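Local coordinates for protein probable phenazine-specific methyltransferase (Pseudomonas aeruginosa, PDB 2IP2) that transfers a methyl group from S-adenosyl-L-methionine to phenazine-1-carboxylate, giving 5-methylphenazine-1-carboxylate in the biosynthesis of the virulence pigment pyocyanin, at residues L126-G129 against S134-K137; E130-Y135 against R144-A149; R169-V174 against A184-E189. All blocks are in the same frame, centred on the assembly; numbering follows the deposited sequence.

Contact 1 of 3, residues L126-G129 against S134-K137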
ATOM      1  N   LEU A 126       7.076  19.485   2.114  1.00 23.14           N
ATOM      2  CA  LEU A 126       6.396  19.604   3.407  1.00 23.96           C
ATOM      3  C   LEU A 126       7.088  18.823   4.520  1.00 25.67           C
ATOM      4  O   LEU A 126       7.260  19.342   5.632  1.00 26.85           O
ATOM      5  CB  LEU A 126       4.915  19.250   3.310  1.00 23.67           C
ATOM      6  CG  LEU A 126       4.088  20.212   2.423  1.00 22.03           C
ATOM      7  CD1 LEU A 126       2.692  19.564   2.268  1.00 21.29           C
ATOM      8  CD2 LEU A 126       3.945  21.633   3.039  1.00 27.27           C
ATOM      9  N   ALA A 127       7.462  17.574   4.220  1.00 25.25           N
ATOM     10  CA  ALA A 127       8.074  16.651   5.184  1.00 26.53           C
ATOM     11  C   ALA A 127       9.481  17.088   5.633  1.00 27.03           C
ATOM     12  O   ALA A 127       9.852  16.897   6.790  1.00 28.46           O
ATOM     13  CB  ALA A 127       8.199  15.252   4.577  1.00 27.51           C
ATOM     14  N   PHE A 128      10.273  17.605   4.704  1.00 26.33           N
ATOM     15  CA  PHE A 128      11.729  17.799   5.005  1.00 27.42           C
ATOM     16  C   PHE A 128      12.045  19.295   5.177  1.00 28.56           C
ATOM     17  O   PHE A 128      13.146  19.676   5.642  1.00 29.22           O
ATOM     18  CB  PHE A 128      12.596  17.122   3.923  1.00 26.14           C
ATOM     19  CG  PHE A 128      12.639  15.619   4.061  1.00 28.90           C
ATOM     20  CD1 PHE A 128      13.585  15.002   4.882  1.00 28.52           C
ATOM     21  CD2 PHE A 128      11.737  14.813   3.362  1.00 21.37           C
ATOM     22  CE1 PHE A 128      13.604  13.608   5.049  1.00 29.11           C
ATOM     23  CE2 PHE A 128      11.720  13.449   3.520  1.00 26.92           C
ATOM     24  CZ  PHE A 128      12.667  12.807   4.354  1.00 26.51           C
ATOM     25  N   GLY A 129      11.099  20.141   4.780  1.00 28.56           N
ATOM     26  CA  GLY A 129      11.299  21.594   4.894  1.00 30.17           C
ATOM     27  C   GLY A 129      12.281  22.094   3.843  1.00 29.85           C
ATOM     28  O   GLY A 129      12.941  23.136   4.037  1.00 31.05           O
ATOM     29  N   SER A 134      17.220  20.071  -4.045  1.00 28.36           N
ATOM     30  CA  SER A 134      18.118  20.827  -3.120  1.00 28.98           C
ATOM     31  C   SER A 134      18.652  19.911  -2.032  1.00 28.88           C
ATOM     32  O   SER A 134      19.864  19.949  -1.736  1.00 27.67           O
ATOM     33  CB  SER A 134      17.434  22.024  -2.486  1.00 29.89           C
ATOM     34  OG  SER A 134      17.043  22.924  -3.489  1.00 34.29           O
ATOM     35  N   TYR A 135      17.746  19.104  -1.444  1.00 28.48           N
ATOM     36  CA  TYR A 135      18.098  18.048  -0.447  1.00 29.11           C
ATOM     37  C   TYR A 135      19.150  17.062  -0.938  1.00 28.16           C
ATOM     38  O   TYR A 135      20.075  16.748  -0.182  1.00 28.87           O
ATOM     39  CB  TYR A 135      16.820  17.278  -0.013  1.00 29.83           C
ATOM     40  CG  TYR A 135      16.987  16.101   0.907  1.00 31.58           C
ATOM     41  CD1 TYR A 135      17.099  16.270   2.278  1.00 35.21           C
ATOM     42  CD2 TYR A 135      16.985  14.790   0.399  1.00 34.55           C
ATOM     43  CE1 TYR A 135      17.246  15.151   3.145  1.00 35.15           C
ATOM     44  CE2 TYR A 135      17.123  13.683   1.245  1.00 33.60           C
ATOM     45  CZ  TYR A 135      17.278  13.878   2.598  1.00 34.74           C
ATOM     46  OH  TYR A 135      17.408  12.789   3.431  1.00 35.82           O
ATOM     47  N   LEU A 136      18.979  16.521  -2.150  1.00 28.09           N
ATOM     48  CA  LEU A 136      19.938  15.568  -2.742  1.00 29.04           C
ATOM     49  C   LEU A 136      21.330  16.186  -2.967  1.00 30.64           C
ATOM     50  O   LEU A 136      22.338  15.547  -2.654  1.00 30.60           O
ATOM     51  CB  LEU A 136      19.435  14.996  -4.079  1.00 28.62           C
ATOM     52  CG  LEU A 136      18.197  14.097  -3.979  1.00 28.06           C
ATOM     53  CD1 LEU A 136      18.025  13.538  -5.399  1.00 32.81           C
ATOM     54  CD2 LEU A 136      18.309  12.990  -2.976  1.00 25.12           C
ATOM     55  N   LYS A 137      21.342  17.410  -3.482  1.00 32.70           N
ATOM     56  CA  LYS A 137      22.609  18.108  -3.766  1.00 34.55           C
ATOM     57  C   LYS A 137      23.286  18.471  -2.442  1.00 35.33           C
ATOM     58  O   LYS A 137      24.508  18.401  -2.341  1.00 35.82           O
ATOM     59  CB  LYS A 137      22.368  19.375  -4.586  0.50 34.69           C
ATOM     60  CG  LYS A 137      23.328  19.566  -5.798  0.50 35.78           C
ATOM     61  CD  LYS A 137      22.998  20.835  -6.602  0.50 34.75           C
ATOM     62  CE  LYS A 137      23.702  20.835  -7.990  0.50 36.86           C
ATOM     63  NZ  LYS A 137      23.786  22.213  -8.641  0.50 34.36           N
TER
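Phe128 and Tyr135 carry this contact between them, two aromatic rings that lean together where one short helix ends and the next is under way. Their closest atoms are Phe128 CD1 and Tyr135 CE1, 4.1 Å apart, and each of these carbons meets the other ring obliquely. With the ring centroids 5.1 Å apart and the planes at 45°, the pair is neither a stack nor an edge-to-face arrangement; the rings touch by van der Waals contact of their carbon atoms, at a slant. Tyr135 has CG anti to its backbone nitrogen (chi1 175°), which carries the ring away from helix 132-138 toward Phe128. The backbones stay well separated, Phe128 CA lying 8.4 Å from Tyr135 CA, and the two long aromatic side chains span the interval.

Two consecutive helices of the methyltransferase domain are joined here by a short turn: helix 123-128 stops, Gly129 takes a positive phi of 74°, a conformation that a residue without a side chain adopts at little cost, and the chain swings round to start helix 132-138. The tight side of the contact is the aromatic one. There Phe124, one turn before Phe128, stacks on the Phe128 ring and meets Tyr135 edge-to-face, making a three-ring cluster beside helix 105-109, where Phe128 also packs on Ala108. Tyrosine suits the border of this cluster, since its ring joins the apolar packing while its OH is hydrogen-bonded to Glu105 OE2. The other side is looser: only 80 Å² is buried between the segments, both rings remain partly exposed, and Gly129 at the turn is exposed.

Contact 2 of 3, residues E130-Y135 against R144-A149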
ATOM      1  N   GLU A 130      12.379  21.361   2.744  1.00 29.75           N
ATOM      2  CA  GLU A 130      13.405  21.573   1.723  1.00 29.65           C
ATOM      3  C   GLU A 130      13.015  20.866   0.422  1.00 29.57           C
ATOM      4  O   GLU A 130      12.502  19.722   0.468  1.00 29.87           O
ATOM      5  CB  GLU A 130      14.728  20.969   2.235  1.00 31.21           C
ATOM      6  CG  GLU A 130      15.903  21.295   1.386  1.00 32.74           C
ATOM      7  CD  GLU A 130      17.216  20.648   1.885  1.00 33.51           C
ATOM      8  OE1 GLU A 130      17.191  19.782   2.756  1.00 37.48           O
ATOM      9  OE2 GLU A 130      18.287  21.009   1.380  1.00 39.30           O
ATOM     10  N   ASP A 131      13.272  21.478  -0.731  1.00 27.61           N
ATOM     11  CA  ASP A 131      12.870  20.827  -1.946  1.00 28.91           C
ATOM     12  C   ASP A 131      13.761  19.627  -2.244  1.00 27.68           C
ATOM     13  O   ASP A 131      14.931  19.583  -1.825  1.00 26.44           O
ATOM     14  CB  ASP A 131      12.724  21.809  -3.124  1.00 30.71           C
ATOM     15  CG  ASP A 131      14.032  22.126  -3.777  1.00 31.62           C
ATOM     16  OD1 ASP A 131      14.667  23.118  -3.352  1.00 40.50           O
ATOM     17  OD2 ASP A 131      14.427  21.407  -4.721  1.00 32.31           O
ATOM     18  N   PHE A 132      13.201  18.655  -2.959  1.00 27.10           N
ATOM     19  CA  PHE A 132      13.850  17.363  -3.189  1.00 27.16           C
ATOM     20  C   PHE A 132      15.283  17.448  -3.782  1.00 26.47           C
ATOM     21  O   PHE A 132      16.224  16.851  -3.241  1.00 26.28           O
ATOM     22  CB  PHE A 132      12.970  16.501  -4.124  1.00 27.51           C
ATOM     23  CG  PHE A 132      13.505  15.096  -4.355  1.00 27.17           C
ATOM     24  CD1 PHE A 132      13.639  14.224  -3.286  1.00 29.01           C
ATOM     25  CD2 PHE A 132      13.970  14.698  -5.611  1.00 29.80           C
ATOM     26  CE1 PHE A 132      14.149  12.915  -3.456  1.00 28.34           C
ATOM     27  CE2 PHE A 132      14.484  13.378  -5.795  1.00 31.79           C
ATOM     28  CZ  PHE A 132      14.566  12.505  -4.685  1.00 30.56           C
ATOM     29  N   TYR A 133      15.419  18.121  -4.918  1.00 27.60           N
ATOM     30  CA  TYR A 133      16.744  18.215  -5.557  1.00 29.95           C
ATOM     31  C   TYR A 133      17.719  19.074  -4.766  1.00 29.18           C
ATOM     32  O   TYR A 133      18.909  18.775  -4.773  1.00 31.01           O
ATOM     33  CB  TYR A 133      16.688  18.672  -7.025  1.00 31.97           C
ATOM     34  CG  TYR A 133      16.069  17.595  -7.869  1.00 35.14           C
ATOM     35  CD1 TYR A 133      16.702  16.353  -8.000  1.00 36.65           C
ATOM     36  CD2 TYR A 133      14.809  17.788  -8.481  1.00 38.38           C
ATOM     37  CE1 TYR A 133      16.115  15.314  -8.750  1.00 39.54           C
ATOM     38  CE2 TYR A 133      14.212  16.768  -9.227  1.00 39.08           C
ATOM     39  CZ  TYR A 133      14.872  15.537  -9.356  1.00 41.47           C
ATOM     40  OH  TYR A 133      14.280  14.524 -10.104  1.00 44.74           O
ATOM     41  N   SER A 134      17.220  20.071  -4.045  1.00 28.36           N
ATOM     42  CA  SER A 134      18.118  20.827  -3.120  1.00 28.98           C
ATOM     43  C   SER A 134      18.652  19.911  -2.032  1.00 28.88           C
ATOM     44  O   SER A 134      19.864  19.949  -1.736  1.00 27.67           O
ATOM     45  CB  SER A 134      17.434  22.024  -2.486  1.00 29.89           C
ATOM     46  OG  SER A 134      17.043  22.924  -3.489  1.00 34.29           O
ATOM     47  N   TYR A 135      17.746  19.104  -1.444  1.00 28.48           N
ATOM     48  CA  TYR A 135      18.098  18.048  -0.447  1.00 29.11           C
ATOM     49  C   TYR A 135      19.150  17.062  -0.938  1.00 28.16           C
ATOM     50  O   TYR A 135      20.075  16.748  -0.182  1.00 28.87           O
ATOM     51  CB  TYR A 135      16.820  17.278  -0.013  1.00 29.83           C
ATOM     52  CG  TYR A 135      16.987  16.101   0.907  1.00 31.58           C
ATOM     53  CD1 TYR A 135      17.099  16.270   2.278  1.00 35.21           C
ATOM     54  CD2 TYR A 135      16.985  14.790   0.399  1.00 34.55           C
ATOM     55  CE1 TYR A 135      17.246  15.151   3.145  1.00 35.15           C
ATOM     56  CE2 TYR A 135      17.123  13.683   1.245  1.00 33.60           C
ATOM     57  CZ  TYR A 135      17.278  13.878   2.598  1.00 34.74           C
ATOM     58  OH  TYR A 135      17.408  12.789   3.431  1.00 35.82           O
ATOM     59  N   ARG A 144      23.712   9.905  -2.937  1.00 26.91           N
ATOM     60  CA  ARG A 144      24.211   8.546  -3.181  1.00 27.80           C
ATOM     61  C   ARG A 144      23.109   7.478  -3.154  1.00 26.88           C
ATOM     62  O   ARG A 144      22.962   6.672  -4.075  1.00 26.74           O
ATOM     63  CB  ARG A 144      25.255   8.193  -2.105  0.50 27.71           C
ATOM     64  CG  ARG A 144      25.972   6.832  -2.293  0.50 28.00           C
ATOM     65  CD  ARG A 144      26.861   6.500  -1.074  0.50 28.86           C
ATOM     66  NE  ARG A 144      26.100   6.315   0.171  0.50 28.65           N
ATOM     67  CZ  ARG A 144      25.361   5.239   0.451  0.50 28.82           C
ATOM     68  NH1 ARG A 144      25.283   4.244  -0.413  0.50 24.89           N
ATOM     69  NH2 ARG A 144      24.721   5.149   1.617  0.50 27.13           N
ATOM     70  N   ARG A 145      22.317   7.487  -2.104  1.00 25.55           N
ATOM     71  CA  ARG A 145      21.206   6.517  -2.020  1.00 24.69           C
ATOM     72  C   ARG A 145      20.156   6.650  -3.109  1.00 24.03           C
ATOM     73  O   ARG A 145      19.539   5.623  -3.580  1.00 23.65           O
ATOM     74  CB  ARG A 145      20.570   6.636  -0.664  1.00 24.30           C
ATOM     75  CG  ARG A 145      21.468   6.013   0.454  1.00 28.80           C
ATOM     76  CD  ARG A 145      20.728   5.988   1.786  1.00 31.40           C
ATOM     77  NE  ARG A 145      20.556   7.316   2.357  1.00 33.64           N
ATOM     78  CZ  ARG A 145      19.378   7.935   2.403  1.00 33.46           C
ATOM     79  NH1 ARG A 145      18.293   7.320   1.942  1.00 37.74           N
ATOM     80  NH2 ARG A 145      19.283   9.156   2.902  1.00 34.57           N
ATOM     81  N   PHE A 146      19.910   7.889  -3.529  1.00 23.91           N
ATOM     82  CA  PHE A 146      18.867   8.074  -4.549  1.00 24.55           C
ATOM     83  C   PHE A 146      19.328   7.498  -5.889  1.00 25.01           C
ATOM     84  O   PHE A 146      18.521   6.870  -6.643  1.00 25.73           O
ATOM     85  CB  PHE A 146      18.403   9.546  -4.673  1.00 23.62           C
ATOM     86  CG  PHE A 146      17.293   9.716  -5.693  1.00 25.55           C
ATOM     87  CD1 PHE A 146      16.066   9.084  -5.482  1.00 28.99           C
ATOM     88  CD2 PHE A 146      17.494  10.417  -6.869  1.00 26.32           C
ATOM     89  CE1 PHE A 146      15.045   9.165  -6.466  1.00 26.14           C
ATOM     90  CE2 PHE A 146      16.431  10.559  -7.805  1.00 27.77           C
ATOM     91  CZ  PHE A 146      15.240   9.913  -7.566  1.00 28.49           C
ATOM     92  N   LEU A 147      20.616   7.712  -6.200  1.00 27.53           N
ATOM     93  CA  LEU A 147      21.210   7.170  -7.402  1.00 27.82           C
ATOM     94  C   LEU A 147      21.108   5.634  -7.388  1.00 28.32           C
ATOM     95  O   LEU A 147      20.710   5.038  -8.381  1.00 28.19           O
ATOM     96  CB  LEU A 147      22.679   7.642  -7.568  1.00 30.13           C
ATOM     97  CG  LEU A 147      22.931   9.126  -7.929  1.00 31.14           C
ATOM     98  CD1 LEU A 147      24.425   9.365  -8.047  1.00 31.58           C
ATOM     99  CD2 LEU A 147      22.198   9.536  -9.218  1.00 31.88           C
ATOM    100  N   LEU A 148      21.437   5.001  -6.262  1.00 27.43           N
ATOM    101  CA  LEU A 148      21.280   3.552  -6.128  1.00 28.85           C
ATOM    102  C   LEU A 148      19.801   3.144  -6.293  1.00 28.44           C
ATOM    103  O   LEU A 148      19.477   2.116  -6.886  1.00 28.05           O
ATOM    104  CB  LEU A 148      21.793   3.094  -4.748  1.00 29.19           C
ATOM    105  CG  LEU A 148      23.190   2.540  -4.418  1.00 31.95           C
ATOM    106  CD1 LEU A 148      24.195   2.759  -5.481  1.00 36.47           C
ATOM    107  CD2 LEU A 148      23.644   2.952  -2.927  1.00 30.57           C
ATOM    108  N   ALA A 149      18.898   3.953  -5.773  1.00 27.26           N
ATOM    109  CA  ALA A 149      17.473   3.636  -5.967  1.00 28.64           C
ATOM    110  C   ALA A 149      17.061   3.747  -7.444  1.00 29.56           C
ATOM    111  O   ALA A 149      16.216   2.984  -7.931  1.00 30.15           O
ATOM    112  CB  ALA A 149      16.643   4.513  -5.137  1.00 27.97           C
TER
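Phe132 and Phe146 both hold CG anti to the backbone nitrogen, with chi1 of -176° and -178°, and the two extended side chains bring their rings together between helices 132-138 and 140-150. The result is a T-shaped pair: the edge of Phe132 is directed at the face of Phe146, the planes standing at 87° and the centroids 5.0 Å apart. Phe132 CZ is the atom that points in, 3.7 Å above the plane of the Phe146 ring and over its centre, with Phe146 CE1 3.8 Å away. CE2 of Phe132 follows over the CE2 and CZ side of the same ring. The slightly positive hydrogens of one edge thus face the pi cloud of the other ring, an interaction that phenylalanine can make without leaving any polar group to be satisfied.

Beside the rings the contact turns polar. Arg145, whose side chain kinks near its end, brings NH2 to 4.1 Å from Tyr135 OH, which lies at the edge of the guanidinium. Glu105 forms a salt bridge with Arg145 NH2 and a hydrogen bond with Tyr135 OH; this shared carboxylate probably helps to hold the two groups near each other.

Helix 132-138 is fixed at its start by Asp131, whose OD2 accepts from Ser134 N at 3.2 Å, approached from above the carboxylate plane. Aspartate suits this N-cap position because it occupies a backbone N-H of the first turn, and its charge would probably be favourable at the positive end of the helix dipole. Phe101 touches Phe132, Arg145 and Phe146. The arrangement is an aromatic cluster between consecutive helices of the methyltransferase domain, with helix 96-102 packed against it and the side chain of Phe146 about 8 Å from that of Arg241, a predicted S-adenosyl-L-methionine-binding residue.

Contact 3 of 3, residues R169-V174 against A184-E189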
ATOM      1  N   ARG A 169      27.607   2.113 -34.554  1.00 42.65           N
ATOM      2  CA  ARG A 169      27.024   3.451 -34.528  1.00 41.15           C
ATOM      3  C   ARG A 169      27.519   4.357 -33.394  1.00 37.73           C
ATOM      4  O   ARG A 169      28.147   3.904 -32.444  1.00 37.49           O
ATOM      5  CB  ARG A 169      25.487   3.401 -34.619  1.00 42.19           C
ATOM      6  CG  ARG A 169      24.961   2.790 -35.949  1.00 46.44           C
ATOM      7  CD  ARG A 169      23.516   2.314 -35.797  1.00 50.99           C
ATOM      8  NE  ARG A 169      23.003   1.539 -36.939  1.00 55.81           N
ATOM      9  CZ  ARG A 169      23.295   0.255 -37.200  1.00 57.33           C
ATOM     10  NH1 ARG A 169      24.115  -0.450 -36.419  1.00 56.16           N
ATOM     11  NH2 ARG A 169      22.772  -0.333 -38.266  1.00 58.07           N
ATOM     12  N   SER A 170      27.247   5.646 -33.525  1.00 35.21           N
ATOM     13  CA  SER A 170      27.629   6.613 -32.495  1.00 33.58           C
ATOM     14  C   SER A 170      26.348   7.147 -31.797  1.00 31.64           C
ATOM     15  O   SER A 170      25.323   7.370 -32.431  1.00 30.81           O
ATOM     16  CB  SER A 170      28.447   7.770 -33.119  1.00 32.62           C
ATOM     17  OG  SER A 170      27.693   8.568 -34.025  1.00 33.48           O
ATOM     18  N   PHE A 171      26.410   7.375 -30.501  1.00 29.86           N
ATOM     19  CA  PHE A 171      25.265   8.002 -29.882  1.00 28.29           C
ATOM     20  C   PHE A 171      25.663   9.208 -29.048  1.00 26.60           C
ATOM     21  O   PHE A 171      26.846   9.359 -28.720  1.00 26.84           O
ATOM     22  CB  PHE A 171      24.498   6.977 -29.045  1.00 28.33           C
ATOM     23  CG  PHE A 171      25.283   6.431 -27.892  1.00 28.27           C
ATOM     24  CD1 PHE A 171      25.275   7.100 -26.654  1.00 30.04           C
ATOM     25  CD2 PHE A 171      26.066   5.274 -28.039  1.00 28.72           C
ATOM     26  CE1 PHE A 171      25.974   6.637 -25.583  1.00 32.59           C
ATOM     27  CE2 PHE A 171      26.776   4.761 -26.950  1.00 28.68           C
ATOM     28  CZ  PHE A 171      26.742   5.443 -25.714  1.00 30.94           C
ATOM     29  N   VAL A 172      24.672  10.046 -28.703  1.00 25.04           N
ATOM     30  CA  VAL A 172      24.879  11.217 -27.812  1.00 25.80           C
ATOM     31  C   VAL A 172      23.822  11.139 -26.726  1.00 28.07           C
ATOM     32  O   VAL A 172      22.620  11.145 -27.022  1.00 28.15           O
ATOM     33  CB  VAL A 172      24.818  12.591 -28.590  1.00 27.18           C
ATOM     34  CG1 VAL A 172      24.951  13.817 -27.658  1.00 27.15           C
ATOM     35  CG2 VAL A 172      25.873  12.662 -29.691  1.00 27.47           C
ATOM     36  N   ASP A 173      24.274  11.019 -25.485  1.00 27.98           N
ATOM     37  CA  ASP A 173      23.414  10.912 -24.324  1.00 30.24           C
ATOM     38  C   ASP A 173      23.215  12.345 -23.808  1.00 32.34           C
ATOM     39  O   ASP A 173      24.071  12.869 -23.105  1.00 32.58           O
ATOM     40  CB  ASP A 173      24.076   9.975 -23.276  1.00 30.96           C
ATOM     41  CG  ASP A 173      23.168   9.644 -22.077  1.00 33.69           C
ATOM     42  OD1 ASP A 173      22.115  10.295 -21.948  1.00 38.62           O
ATOM     43  OD2 ASP A 173      23.545   8.753 -21.225  1.00 36.14           O
ATOM     44  N   VAL A 174      22.110  12.997 -24.202  1.00 32.01           N
ATOM     45  CA  VAL A 174      21.914  14.384 -23.804  1.00 35.52           C
ATOM     46  C   VAL A 174      21.257  14.456 -22.382  1.00 36.55           C
ATOM     47  O   VAL A 174      20.184  13.899 -22.139  1.00 38.52           O
ATOM     48  CB  VAL A 174      21.267  15.294 -24.976  1.00 35.93           C
ATOM     49  CG1 VAL A 174      21.240  14.602 -26.349  1.00 36.99           C
ATOM     50  CG2 VAL A 174      19.943  15.817 -24.644  1.00 37.71           C
ATOM     51  N   ALA A 184      24.923   1.184 -19.789  1.00 30.28           N
ATOM     52  CA  ALA A 184      24.100   0.076 -20.293  1.00 28.58           C
ATOM     53  C   ALA A 184      24.368  -0.161 -21.800  1.00 29.99           C
ATOM     54  O   ALA A 184      24.608  -1.316 -22.250  1.00 29.40           O
ATOM     55  CB  ALA A 184      22.601   0.344 -20.035  1.00 29.05           C
ATOM     56  N   ILE A 185      24.443   0.912 -22.575  1.00 29.05           N
ATOM     57  CA  ILE A 185      24.641   0.739 -24.013  1.00 30.65           C
ATOM     58  C   ILE A 185      26.022   0.120 -24.316  1.00 32.63           C
ATOM     59  O   ILE A 185      26.121  -0.871 -25.068  1.00 33.65           O
ATOM     60  CB  ILE A 185      24.442   2.047 -24.835  1.00 31.19           C
ATOM     61  CG1 ILE A 185      22.981   2.508 -24.775  1.00 31.61           C
ATOM     62  CG2 ILE A 185      24.923   1.841 -26.290  1.00 29.41           C
ATOM     63  CD1 ILE A 185      22.826   4.047 -24.933  1.00 32.26           C
ATOM     64  N   LEU A 186      27.073   0.687 -23.728  1.00 34.75           N
ATOM     65  CA  LEU A 186      28.418   0.212 -24.003  1.00 36.79           C
ATOM     66  C   LEU A 186      28.698  -1.172 -23.421  1.00 38.13           C
ATOM     67  O   LEU A 186      29.580  -1.888 -23.936  1.00 39.34           O
ATOM     68  CB  LEU A 186      29.468   1.238 -23.594  1.00 37.80           C
ATOM     69  CG  LEU A 186      29.286   2.633 -24.232  1.00 38.64           C
ATOM     70  CD1 LEU A 186      29.919   3.744 -23.368  1.00 44.84           C
ATOM     71  CD2 LEU A 186      29.774   2.711 -25.648  1.00 41.67           C
ATOM     72  N   GLN A 187      27.964  -1.566 -22.377  1.00 38.35           N
ATOM     73  CA  GLN A 187      28.177  -2.893 -21.842  1.00 39.38           C
ATOM     74  C   GLN A 187      27.494  -3.951 -22.719  1.00 40.00           C
ATOM     75  O   GLN A 187      28.013  -5.047 -22.873  1.00 40.64           O
ATOM     76  CB  GLN A 187      27.721  -2.957 -20.392  0.50 39.67           C
ATOM     77  CG  GLN A 187      28.532  -2.020 -19.497  0.50 36.95           C
ATOM     78  CD  GLN A 187      28.343  -2.317 -18.028  0.50 35.56           C
ATOM     79  OE1 GLN A 187      27.244  -2.674 -17.587  0.50 32.07           O
ATOM     80  NE2 GLN A 187      29.421  -2.176 -17.262  0.50 32.62           N
ATOM     81  N   ALA A 188      26.372  -3.586 -23.345  1.00 39.41           N
ATOM     82  CA  ALA A 188      25.635  -4.477 -24.249  1.00 38.95           C
ATOM     83  C   ALA A 188      26.320  -4.589 -25.619  1.00 39.28           C
ATOM     84  O   ALA A 188      26.326  -5.663 -26.245  1.00 39.90           O
ATOM     85  CB  ALA A 188      24.226  -3.972 -24.425  1.00 38.82           C
ATOM     86  N   GLU A 189      26.896  -3.484 -26.077  1.00 38.67           N
ATOM     87  CA  GLU A 189      27.438  -3.408 -27.416  1.00 38.90           C
ATOM     88  C   GLU A 189      28.823  -2.785 -27.328  1.00 39.64           C
ATOM     89  O   GLU A 189      28.978  -1.578 -27.376  1.00 39.05           O
ATOM     90  CB  GLU A 189      26.484  -2.554 -28.283  0.50 38.09           C
ATOM     91  CG  GLU A 189      26.285  -2.980 -29.742  0.50 36.99           C
ATOM     92  CD  GLU A 189      25.813  -4.417 -29.886  0.50 36.49           C
ATOM     93  OE1 GLU A 189      24.608  -4.642 -30.169  0.50 30.42           O
ATOM     94  OE2 GLU A 189      26.670  -5.317 -29.702  0.50 37.04           O
TER
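Phe171 is the residue of strand 170-174 that reaches helix 180-188, meeting Ile185 with a face of its ring and Leu186 at the edge. Ahead of it in sequence, Ser170 starts the strand, and its backbone N is hydrogen-bonded to Asp235 OD2, on the side of strand 236-240. At Phe171 the CB points toward the helix, and the positive chi1 of 64° sets CG between the backbone nitrogen and the carbonyl carbon. One face of the ring then receives Ile185: CD1 stands 4.2 Å from the ring centroid and 11° off the ring normal, a CH-pi contact almost straight above the centre. The other branch of the same isoleucine, CG2, presses on the rim, 3.5 Å from Phe171 CE2. Leu186 comes in near the ring plane, with CD2 3.9 Å from Phe171 CE2. A beta-branched residue suits this place because its two arms can engage both the centre and the margin of one ring.

Val172 follows with its side chain directed to other parts of the core, among them Tyr237. Asp173 points back to the helix side, where OD2 is hydrogen-bonded to Thr182 OG1, and Val174 ends the strand, packing on Leu239. Strand 170-174 and helix 180-188 are the first two elements of the beta-alpha-beta unit completed by strand 193-198 in the Rossmann-like methyltransferase domain.

All three touching residues are buried and all have hydrocarbon side chains. Between these two segments the contact is apolar, so dispersion and exclusion of water probably hold it, while the bond of Asp173 to Thr182 adds a polar tie nearby.

How the contacts relate
Contacts 1 and 2 are neighbours that share Ser134 and Tyr135 on helix 132-138, which thus packs against the helix before it and the helix after it. Their centres are 8 Å apart, and they meet directly where Leu136 CD1 of contact 1 lies 3.5 Å from Phe146 CD2 of contact 2. Contact 3 joins a strand and a helix of the Rossmann-like fold, later in the chain: its centre is 33 Å from that of contact 1 and 26 Å from that of contact 2, with nearest atoms about 16 and 12 Å away. Of the three, contact 2 comes nearest the predicted cofactor site, through Phe146 and Arg241; contacts 1 and 3 lie away from it.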